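Local atomic coordinates of integral membrane indolylacetylinositol arabinosyltransferase EmbC (Mycolicibacterium smegmatis, PDB entry 7BVE), a protein that probably polymerises arabinose into the arabinan of the mycobacterial cell wall as a membrane-embedded arabinosyltransferase, and binds ethambutol. Residues L35-N46 and L1055-W1066; A744-E752 and S848-R856. One frame throughout, in Å; residues are numbered along the deposited sequence.

Following the first helix, 14-32, the chain lays down residues 35-46 in a concanavalin-like domain, then builds the membrane helices and enters the C-terminal domain. There 744-752 meets 848-856 in interaction 2, closing a loop of some 95 residues whose modelled part has no helix. The chain goes on to its last strand, and only at 1055-1066 does it return to residues 35-46; interaction 1 thus closes a loop of about a thousand residues, within which interaction 2 lies entirely. The two do not touch, their nearest atoms being about 41 Å apart. Interaction 1 ties the concanavalin-like domain to the end of the C-terminal domain; interaction 2 joins neighbouring strands within the latter.

Interaction 1 of 2, residues L35-N46 and L1055-W1066; sequences LLPVEQTTAELN and LDLGTATRSGWW
Q40 and R1062 reach for each other across an antiparallel pair of strands, both on the face that also carries V38, A1060, E44 and D1056. The Q40 chain runs fully extended, with CG trans to the backbone N (chi1 -166°), which carries its amide out to the arginine: OE1 stands 3.0 Å from R1062 NE, the amide and guanidinium planes being turned 64° apart. The other end of the amide is anchored away from the arginine, NE2 donating to the backbone oxygen of T206. R1062 bends at its second torsion and lays CD over the centre of the W1066 indole, 3.4 Å above the ring plane, while A1060 CB covers one guanidinium face near its rim. CH2 of that indole comes within 3.6 Å of Q40 OE1. Next to these groups V38 CG2 meets R1062 CB, the side chains crossing at about a right angle.

Farther along the strands, N46 ND2 reaches across to D1056 OD2 at 3.0 Å, nearly in line with the C-O bond, and also donates to E44 OE2 from above that carboxylate. N46 OD1 is held by S201 OG. On the reverse face A43 CB rests against L1057 CD2 at 3.8 Å.

Reciprocal backbone bonds pair V38 with R1062 and Q40 with A1060; D1056 N bonds to E44 O, and the return bond from E44 N is weak. The last strand of the chain thereby becomes an outer strand of the antiparallel sheet of the concanavalin-like domain, beside strand 38-46. The chemistry implies a two-part join: backbone bonds align the strands, while the amides of Q40 and N46 meet charged groups, N46 probably easing the repulsion between E44 and D1056, whose oxygens OE2 and OD2 lie 4.7 Å apart.

Interaction 2 of 2, residues A744-E752 and S848-R856; sequences AGMLTPIGE and SAWYRLPDR
Two backbone hydrogen bonds hold P749 against Y851, one on each flank of this non-hydrogen-bonded antiparallel pair. R852 N donates to T748 O at 2.9 Å and I750 N to W850 O at 3.0 Å, each donor lying almost on the extension of the carbonyl bond it meets. P749, lacking an N-H, sits in the position between them, where none is needed. Alpha hydrogens add to the same two carbonyls: Y851 CA approaches T748 O, and P749 CA approaches W850 O. T748 O also comes to the edge of the tyrosine ring, near its plane.

Apolar contacts follow on the face that carries P749 and Y851. P749 CB lies 3.9 Å from Y851 CE1. L747 points toward the other segment, its CB near Y851 CB, while its CD2 branch reaches on to P854 CD at 3.9 Å, the two side chains meeting nearly at right angles. P943, in a neighbouring loop, packs against both L747 and Y851.

The pairing is a very short antiparallel ladder, with two cross-strand backbone bonds, in a larger, curled antiparallel sheet of the C-terminal domain: strand 851-852 is bonded on its other side to strand 922-928, and 748-749 is added to it as a brief extra strand.

Contacts of the arginine make up the last group, on the opposite face of the ladder. R852 sets off opposite its own backbone nitrogen (chi1 -178°), then bends at the next two torsions, which brings its guanidinium back to I750. The CD1 methyl of I750 covers one face of that group, 3.4 Å from R852 NH1, while NH2 makes a long, weak ion pair with D883. T748 CG2 runs alongside R852 CB at 4.0 Å, the two side chains pointing the same way.

Interaction 1 of 2, residues L35-N46 and L1055-W1066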
loop_
_atom_site.group_PDB
_atom_site.type_symbol
_atom_site.label_atom_id
_atom_site.label_comp_id
_atom_site.label_asym_id
_atom_site.label_seq_id
_atom_site.Cartn_x
_atom_site.Cartn_y
_atom_site.Cartn_z
ATOM N N LEU A 35 22.830 37.206 -9.178
ATOM C CA LEU A 35 22.088 38.458 -9.149
ATOM C C LEU A 35 22.547 39.436 -10.217
ATOM O O LEU A 35 22.146 40.600 -10.198
ATOM C CB LEU A 35 22.218 39.099 -7.771
ATOM C CG LEU A 35 21.630 38.328 -6.599
ATOM C CD1 LEU A 35 22.074 38.973 -5.319
ATOM C CD2 LEU A 35 20.130 38.331 -6.693
ATOM N N LEU A 36 23.372 39.000 -11.129
ATOM C CA LEU A 36 23.902 39.811 -12.211
ATOM C C LEU A 36 22.933 39.808 -13.391
ATOM O O LEU A 36 22.104 38.904 -13.508
ATOM C CB LEU A 36 25.276 39.276 -12.611
ATOM C CG LEU A 36 26.341 39.562 -11.554
ATOM C CD1 LEU A 36 27.608 38.832 -11.873
ATOM C CD2 LEU A 36 26.615 41.043 -11.476
ATOM N N PRO A 37 22.977 40.824 -14.262
ATOM C CA PRO A 37 21.974 40.930 -15.334
ATOM C C PRO A 37 22.067 39.829 -16.381
ATOM O O PRO A 37 23.035 39.077 -16.468
ATOM C CB PRO A 37 22.275 42.293 -15.959
ATOM C CG PRO A 37 22.910 43.053 -14.900
ATOM C CD PRO A 37 23.731 42.085 -14.133
ATOM N N VAL A 38 21.002 39.732 -17.177
ATOM C CA VAL A 38 20.901 38.840 -18.325
ATOM C C VAL A 38 20.314 39.628 -19.488
ATOM O O VAL A 38 20.120 40.839 -19.404
ATOM C CB VAL A 38 20.043 37.592 -18.043
ATOM C CG1 VAL A 38 20.744 36.665 -17.093
ATOM C CG2 VAL A 38 18.703 37.999 -17.489
ATOM N N GLU A 39 20.051 38.934 -20.591
ATOM C CA GLU A 39 19.460 39.533 -21.786
ATOM C C GLU A 39 18.303 38.663 -22.261
ATOM O O GLU A 39 18.519 37.620 -22.881
ATOM C CB GLU A 39 20.497 39.698 -22.882
ATOM C CG GLU A 39 21.529 40.746 -22.583
ATOM C CD GLU A 39 22.582 40.848 -23.660
ATOM O OE1 GLU A 39 22.596 39.988 -24.562
ATOM O OE2 GLU A 39 23.395 41.793 -23.607
ATOM N N GLN A 40 17.079 39.097 -21.990
ATOM C CA GLN A 40 15.897 38.377 -22.429
ATOM C C GLN A 40 15.672 38.611 -23.923
ATOM O O GLN A 40 16.039 39.650 -24.473
ATOM C CB GLN A 40 14.673 38.842 -21.642
ATOM C CG GLN A 40 13.445 37.967 -21.750
ATOM C CD GLN A 40 12.200 38.648 -21.246
ATOM O OE1 GLN A 40 12.211 39.828 -20.919
ATOM N NE2 GLN A 40 11.109 37.910 -21.183
ATOM N N THR A 41 15.076 37.621 -24.586
ATOM C CA THR A 41 14.579 37.755 -25.953
ATOM C C THR A 41 13.063 37.863 -25.881
ATOM O O THR A 41 12.382 36.882 -25.572
ATOM C CB THR A 41 14.998 36.574 -26.825
ATOM O OG1 THR A 41 16.424 36.489 -26.863
ATOM C CG2 THR A 41 14.487 36.754 -28.236
ATOM N N THR A 42 12.540 39.052 -26.158
ATOM C CA THR A 42 11.110 39.297 -26.064
ATOM C C THR A 42 10.418 38.919 -27.366
ATOM O O THR A 42 10.929 39.190 -28.452
ATOM C CB THR A 42 10.845 40.766 -25.750
ATOM O OG1 THR A 42 11.372 41.575 -26.806
ATOM C CG2 THR A 42 11.505 41.163 -24.448
ATOM N N ALA A 43 9.239 38.311 -27.253
ATOM C CA ALA A 43 8.521 37.786 -28.408
ATOM C C ALA A 43 7.031 38.000 -28.215
ATOM O O ALA A 43 6.461 37.506 -27.242
ATOM C CB ALA A 43 8.818 36.301 -28.599
ATOM N N GLU A 44 6.395 38.719 -29.137
ATOM C CA GLU A 44 4.957 38.920 -29.075
ATOM C C GLU A 44 4.300 38.499 -30.380
ATOM O O GLU A 44 4.944 38.390 -31.424
ATOM C CB GLU A 44 4.582 40.370 -28.780
ATOM C CG GLU A 44 4.871 41.325 -29.899
ATOM C CD GLU A 44 4.389 42.720 -29.590
ATOM O OE1 GLU A 44 3.829 42.923 -28.493
ATOM O OE2 GLU A 44 4.563 43.611 -30.446
ATOM N N LEU A 45 2.991 38.283 -30.302
ATOM C CA LEU A 45 2.173 37.798 -31.409
ATOM C C LEU A 45 1.154 38.863 -31.786
ATOM O O LEU A 45 0.188 39.086 -31.054
ATOM C CB LEU A 45 1.476 36.500 -31.019
ATOM C CG LEU A 45 0.481 35.902 -32.007
ATOM C CD1 LEU A 45 1.161 35.565 -33.307
ATOM C CD2 LEU A 45 -0.175 34.676 -31.405
ATOM N N ASN A 46 1.361 39.513 -32.923
ATOM C CA ASN A 46 0.401 40.450 -33.487
ATOM C C ASN A 46 -0.321 39.736 -34.620
ATOM O O ASN A 46 0.315 39.343 -35.599
ATOM C CB ASN A 46 1.111 41.698 -34.000
ATOM C CG ASN A 46 1.732 42.515 -32.888
ATOM O OD1 ASN A 46 1.119 42.731 -31.846
ATOM N ND2 ASN A 46 2.959 42.972 -33.102
ATOM N N LEU A 1055 6.732 35.628 -35.206
ATOM C CA LEU A 1055 6.805 36.398 -33.981
ATOM C C LEU A 1055 7.711 37.605 -34.168
ATOM O O LEU A 1055 8.706 37.555 -34.893
ATOM C CB LEU A 1055 7.325 35.531 -32.841
ATOM C CG LEU A 1055 6.535 34.258 -32.564
ATOM C CD1 LEU A 1055 7.144 33.521 -31.395
ATOM C CD2 LEU A 1055 5.080 34.557 -32.325
ATOM N N ASP A 1056 7.358 38.696 -33.502
ATOM C CA ASP A 1056 8.121 39.932 -33.570
ATOM C C ASP A 1056 9.097 39.965 -32.403
ATOM O O ASP A 1056 8.687 40.142 -31.253
ATOM C CB ASP A 1056 7.189 41.139 -33.543
ATOM C CG ASP A 1056 6.316 41.217 -34.773
ATOM O OD1 ASP A 1056 6.752 40.748 -35.842
ATOM O OD2 ASP A 1056 5.187 41.738 -34.675
ATOM N N LEU A 1057 10.381 39.805 -32.703
ATOM C CA LEU A 1057 11.411 39.611 -31.696
ATOM C C LEU A 1057 12.057 40.929 -31.292
ATOM O O LEU A 1057 12.108 41.892 -32.058
ATOM C CB LEU A 1057 12.479 38.643 -32.202
ATOM C CG LEU A 1057 11.979 37.223 -32.436
ATOM C CD1 LEU A 1057 13.052 36.397 -33.097
ATOM C CD2 LEU A 1057 11.566 36.599 -31.137
ATOM N N GLY A 1058 12.555 40.953 -30.058
ATOM C CA GLY A 1058 13.260 42.099 -29.523
ATOM C C GLY A 1058 14.354 41.690 -28.560
ATOM O O GLY A 1058 14.659 40.503 -28.442
ATOM N N THR A 1059 14.959 42.652 -27.870
ATOM C CA THR A 1059 16.007 42.353 -26.905
ATOM C C THR A 1059 15.866 43.304 -25.729
ATOM O O THR A 1059 15.785 44.519 -25.918
ATOM C CB THR A 1059 17.402 42.484 -27.532
ATOM O OG1 THR A 1059 17.499 41.623 -28.673
ATOM C CG2 THR A 1059 18.485 42.097 -26.543
ATOM N N ALA A 1060 15.827 42.749 -24.520
ATOM C CA ALA A 1060 15.697 43.543 -23.309
ATOM C C ALA A 1060 16.690 43.064 -22.267
ATOM O O ALA A 1060 16.863 41.858 -22.079
ATOM C CB ALA A 1060 14.282 43.462 -22.744
ATOM N N THR A 1061 17.325 44.008 -21.580
ATOM C CA THR A 1061 18.253 43.707 -20.497
ATOM C C THR A 1061 17.494 43.672 -19.181
ATOM O O THR A 1061 16.871 44.662 -18.791
ATOM C CB THR A 1061 19.380 44.731 -20.431
ATOM O OG1 THR A 1061 20.144 44.677 -21.640
ATOM C CG2 THR A 1061 20.283 44.440 -19.258
ATOM N N ARG A 1062 17.548 42.535 -18.510
ATOM C CA ARG A 1062 16.811 42.274 -17.288
ATOM C C ARG A 1062 17.782 42.131 -16.128
ATOM O O ARG A 1062 18.989 42.026 -16.319
ATOM C CB ARG A 1062 15.977 41.008 -17.461
ATOM C CG ARG A 1062 14.937 41.133 -18.542
ATOM C CD ARG A 1062 13.822 42.002 -18.060
ATOM N NE ARG A 1062 12.696 42.057 -18.980
ATOM C CZ ARG A 1062 12.400 43.092 -19.757
ATOM N NH1 ARG A 1062 13.116 44.200 -19.702
ATOM N NH2 ARG A 1062 11.350 43.022 -20.553
ATOM N N SER A 1063 17.251 42.134 -14.918
ATOM C CA SER A 1063 18.081 42.007 -13.734
ATOM C C SER A 1063 17.988 40.588 -13.189
ATOM O O SER A 1063 17.403 39.699 -13.806
ATOM C CB SER A 1063 17.678 43.044 -12.694
ATOM O OG SER A 1063 16.376 42.793 -12.213
ATOM N N GLY A 1064 18.574 40.363 -12.025
ATOM C CA GLY A 1064 18.627 39.038 -11.458
ATOM C C GLY A 1064 17.501 38.675 -10.530
ATOM O O GLY A 1064 17.448 37.540 -10.057
ATOM N N TRP A 1065 16.598 39.608 -10.240
ATOM C CA TRP A 1065 15.424 39.335 -9.421
ATOM C C TRP A 1065 14.135 39.669 -10.157
ATOM O O TRP A 1065 13.074 39.729 -9.531
ATOM C CB TRP A 1065 15.496 40.112 -8.103
ATOM C CG TRP A 1065 15.605 41.582 -8.291
ATOM C CD1 TRP A 1065 14.582 42.469 -8.393
ATOM C CD2 TRP A 1065 16.807 42.342 -8.411
ATOM N NE1 TRP A 1065 15.069 43.735 -8.569
ATOM C CE2 TRP A 1065 16.435 43.684 -8.586
ATOM C CE3 TRP A 1065 18.164 42.018 -8.389
ATOM C CZ2 TRP A 1065 17.366 44.700 -8.737
ATOM C CZ3 TRP A 1065 19.086 43.026 -8.540
ATOM C CH2 TRP A 1065 18.684 44.353 -8.711
ATOM N N TRP A 1066 14.207 39.880 -11.466
ATOM C CA TRP A 1066 13.056 40.291 -12.252
ATOM C C TRP A 1066 12.113 39.120 -12.484
ATOM O O TRP A 1066 12.549 37.976 -12.619
ATOM C CB TRP A 1066 13.533 40.841 -13.587
ATOM C CG TRP A 1066 12.456 41.279 -14.485
ATOM C CD1 TRP A 1066 11.731 42.422 -14.398
ATOM C CD2 TRP A 1066 11.919 40.543 -15.577
ATOM N NE1 TRP A 1066 10.801 42.467 -15.403
ATOM C CE2 TRP A 1066 10.899 41.320 -16.141
ATOM C CE3 TRP A 1066 12.226 39.309 -16.157
ATOM C CZ2 TRP A 1066 10.175 40.899 -17.241
ATOM C CZ3 TRP A 1066 11.512 38.896 -17.243
ATOM C CH2 TRP A 1066 10.500 39.686 -17.780
#

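Interaction 2 of 2, residues A744-E752 and S848-R856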
loop_
_atom_site.group_PDB
_atom_site.type_symbol
_atom_site.label_atom_id
_atom_site.label_comp_id
_atom_site.label_asym_id
_atom_site.label_seq_id
_atom_site.Cartn_x
_atom_site.Cartn_y
_atom_site.Cartn_z
ATOM N N ALA A 744 -7.116 -1.406 -49.013
ATOM C CA ALA A 744 -6.334 -1.845 -50.161
ATOM C C ALA A 744 -6.533 -3.327 -50.461
ATOM O O ALA A 744 -7.006 -3.689 -51.542
ATOM C CB ALA A 744 -4.853 -1.536 -49.927
ATOM N N GLY A 745 -6.183 -4.193 -49.516
ATOM C CA GLY A 745 -6.153 -5.611 -49.805
ATOM C C GLY A 745 -7.409 -6.383 -49.471
ATOM O O GLY A 745 -7.326 -7.472 -48.901
ATOM N N MET A 746 -8.575 -5.844 -49.818
ATOM C CA MET A 746 -9.831 -6.556 -49.622
ATOM C C MET A 746 -9.945 -7.690 -50.629
ATOM O O MET A 746 -9.668 -7.504 -51.816
ATOM C CB MET A 746 -11.016 -5.604 -49.769
ATOM C CG MET A 746 -11.173 -4.595 -48.652
ATOM S SD MET A 746 -11.672 -5.360 -47.105
ATOM C CE MET A 746 -11.538 -3.980 -45.979
ATOM N N LEU A 747 -10.355 -8.863 -50.155
ATOM C CA LEU A 747 -10.487 -10.014 -51.032
ATOM C C LEU A 747 -11.742 -9.884 -51.891
ATOM O O LEU A 747 -12.630 -9.069 -51.626
ATOM C CB LEU A 747 -10.527 -11.306 -50.218
ATOM C CG LEU A 747 -9.243 -11.693 -49.483
ATOM C CD1 LEU A 747 -9.471 -12.881 -48.577
ATOM C CD2 LEU A 747 -8.145 -11.994 -50.473
ATOM N N THR A 748 -11.809 -10.698 -52.938
ATOM C CA THR A 748 -12.985 -10.637 -53.787
ATOM C C THR A 748 -13.831 -11.902 -53.637
ATOM O O THR A 748 -13.290 -12.991 -53.420
ATOM C CB THR A 748 -12.596 -10.426 -55.260
ATOM O OG1 THR A 748 -13.774 -10.305 -56.065
ATOM C CG2 THR A 748 -11.707 -11.546 -55.799
ATOM N N PRO A 749 -15.155 -11.790 -53.673
ATOM C CA PRO A 749 -16.002 -12.978 -53.563
ATOM C C PRO A 749 -16.280 -13.609 -54.920
ATOM O O PRO A 749 -16.133 -12.987 -55.974
ATOM C CB PRO A 749 -17.290 -12.427 -52.942
ATOM C CG PRO A 749 -17.346 -11.040 -53.432
ATOM C CD PRO A 749 -15.933 -10.550 -53.509
ATOM N N ILE A 750 -16.697 -14.873 -54.870
ATOM C CA ILE A 750 -16.910 -15.632 -56.097
ATOM C C ILE A 750 -18.320 -15.410 -56.646
ATOM O O ILE A 750 -18.505 -15.293 -57.864
ATOM C CB ILE A 750 -16.624 -17.124 -55.843
ATOM C CG1 ILE A 750 -15.218 -17.301 -55.278
ATOM C CG2 ILE A 750 -16.737 -17.933 -57.121
ATOM C CD1 ILE A 750 -14.141 -16.806 -56.191
ATOM N N GLY A 751 -19.322 -15.304 -55.778
ATOM C CA GLY A 751 -20.694 -15.183 -56.232
ATOM C C GLY A 751 -21.202 -13.760 -56.329
ATOM O O GLY A 751 -20.850 -13.029 -57.260
ATOM N N GLU A 752 -22.042 -13.362 -55.376
ATOM C CA GLU A 752 -22.673 -12.052 -55.386
ATOM C C GLU A 752 -21.641 -10.964 -55.082
ATOM O O GLU A 752 -20.619 -11.231 -54.450
ATOM C CB GLU A 752 -23.831 -12.035 -54.387
ATOM C CG GLU A 752 -23.446 -12.234 -52.940
ATOM C CD GLU A 752 -24.662 -12.232 -52.042
ATOM O OE1 GLU A 752 -25.780 -12.037 -52.561
ATOM O OE2 GLU A 752 -24.511 -12.443 -50.825
ATOM N N SER A 848 -20.282 -16.993 -44.387
ATOM C CA SER A 848 -20.028 -16.031 -45.445
ATOM C C SER A 848 -20.087 -16.681 -46.824
ATOM O O SER A 848 -20.552 -17.809 -46.997
ATOM C CB SER A 848 -18.675 -15.362 -45.229
ATOM O OG SER A 848 -18.385 -14.477 -46.288
ATOM N N ALA A 849 -19.629 -15.929 -47.821
ATOM C CA ALA A 849 -19.451 -16.437 -49.173
ATOM C C ALA A 849 -18.027 -16.961 -49.327
ATOM O O ALA A 849 -17.221 -16.919 -48.395
ATOM C CB ALA A 849 -19.757 -15.351 -50.198
ATOM N N TRP A 850 -17.690 -17.451 -50.513
ATOM C CA TRP A 850 -16.341 -17.927 -50.782
ATOM C C TRP A 850 -15.515 -16.775 -51.333
ATOM O O TRP A 850 -15.928 -16.116 -52.291
ATOM C CB TRP A 850 -16.359 -19.100 -51.758
ATOM C CG TRP A 850 -16.980 -20.324 -51.183
ATOM C CD1 TRP A 850 -18.235 -20.788 -51.420
ATOM C CD2 TRP A 850 -16.387 -21.233 -50.248
ATOM N NE1 TRP A 850 -18.457 -21.939 -50.705
ATOM C CE2 TRP A 850 -17.335 -22.230 -49.976
ATOM C CE3 TRP A 850 -15.140 -21.304 -49.621
ATOM C CZ2 TRP A 850 -17.079 -23.282 -49.105
ATOM C CZ3 TRP A 850 -14.891 -22.348 -48.757
ATOM C CH2 TRP A 850 -15.854 -23.321 -48.507
ATOM N N TYR A 851 -14.361 -16.524 -50.724
ATOM C CA TYR A 851 -13.466 -15.454 -51.141
ATOM C C TYR A 851 -12.232 -16.039 -51.805
ATOM O O TYR A 851 -11.607 -16.948 -51.259
ATOM C CB TYR A 851 -13.045 -14.589 -49.959
ATOM C CG TYR A 851 -14.150 -13.752 -49.387
ATOM C CD1 TYR A 851 -14.592 -12.618 -50.046
ATOM C CD2 TYR A 851 -14.728 -14.073 -48.171
ATOM C CE1 TYR A 851 -15.592 -11.841 -49.525
ATOM C CE2 TYR A 851 -15.731 -13.298 -47.640
ATOM C CZ TYR A 851 -16.156 -12.185 -48.323
ATOM O OH TYR A 851 -17.155 -11.404 -47.802
ATOM N N ARG A 852 -11.882 -15.500 -52.967
ATOM C CA ARG A 852 -10.708 -15.948 -53.700
ATOM C C ARG A 852 -9.431 -15.533 -52.974
ATOM O O ARG A 852 -9.308 -14.406 -52.493
ATOM C CB ARG A 852 -10.726 -15.350 -55.105
ATOM C CG ARG A 852 -9.597 -15.774 -56.002
ATOM C CD ARG A 852 -9.751 -17.200 -56.432
ATOM N NE ARG A 852 -10.884 -17.388 -57.332
ATOM C CZ ARG A 852 -11.385 -18.568 -57.670
ATOM N NH1 ARG A 852 -12.414 -18.644 -58.495
ATOM N NH2 ARG A 852 -10.853 -19.674 -57.176
ATOM N N LEU A 853 -8.465 -16.465 -52.893
ATOM C CA LEU A 853 -7.156 -16.186 -52.314
ATOM C C LEU A 853 -6.142 -15.837 -53.400
ATOM O O LEU A 853 -6.207 -16.373 -54.511
ATOM C CB LEU A 853 -6.623 -17.370 -51.499
ATOM C CG LEU A 853 -7.240 -17.621 -50.135
ATOM C CD1 LEU A 853 -6.715 -18.914 -49.582
ATOM C CD2 LEU A 853 -6.863 -16.495 -49.224
ATOM N N PRO A 854 -5.199 -14.944 -53.117
ATOM C CA PRO A 854 -4.251 -14.490 -54.138
ATOM C C PRO A 854 -3.129 -15.498 -54.359
ATOM O O PRO A 854 -3.111 -16.589 -53.796
ATOM C CB PRO A 854 -3.694 -13.194 -53.543
ATOM C CG PRO A 854 -4.644 -12.809 -52.476
ATOM C CD PRO A 854 -5.134 -14.092 -51.923
ATOM N N ASP A 855 -2.175 -15.097 -55.195
ATOM C CA ASP A 855 -0.950 -15.857 -55.373
ATOM C C ASP A 855 -0.096 -15.741 -54.111
ATOM O O ASP A 855 -0.229 -14.802 -53.324
ATOM C CB ASP A 855 -0.191 -15.352 -56.601
ATOM C CG ASP A 855 0.861 -16.332 -57.090
ATOM O OD1 ASP A 855 0.996 -17.422 -56.496
ATOM O OD2 ASP A 855 1.561 -16.007 -58.073
ATOM N N ARG A 856 0.796 -16.709 -53.918
ATOM C CA ARG A 856 1.546 -16.822 -52.676
ATOM C C ARG A 856 2.845 -16.028 -52.679
ATOM O O ARG A 856 3.664 -16.200 -51.772
ATOM C CB ARG A 856 1.821 -18.289 -52.368
ATOM C CG ARG A 856 0.547 -19.082 -52.163
ATOM C CD ARG A 856 -0.183 -18.608 -50.919
ATOM N NE ARG A 856 -1.369 -19.410 -50.650
ATOM C CZ ARG A 856 -2.194 -19.197 -49.634
ATOM N NH1 ARG A 856 -1.960 -18.206 -48.791
ATOM N NH2 ARG A 856 -3.247 -19.976 -49.461
#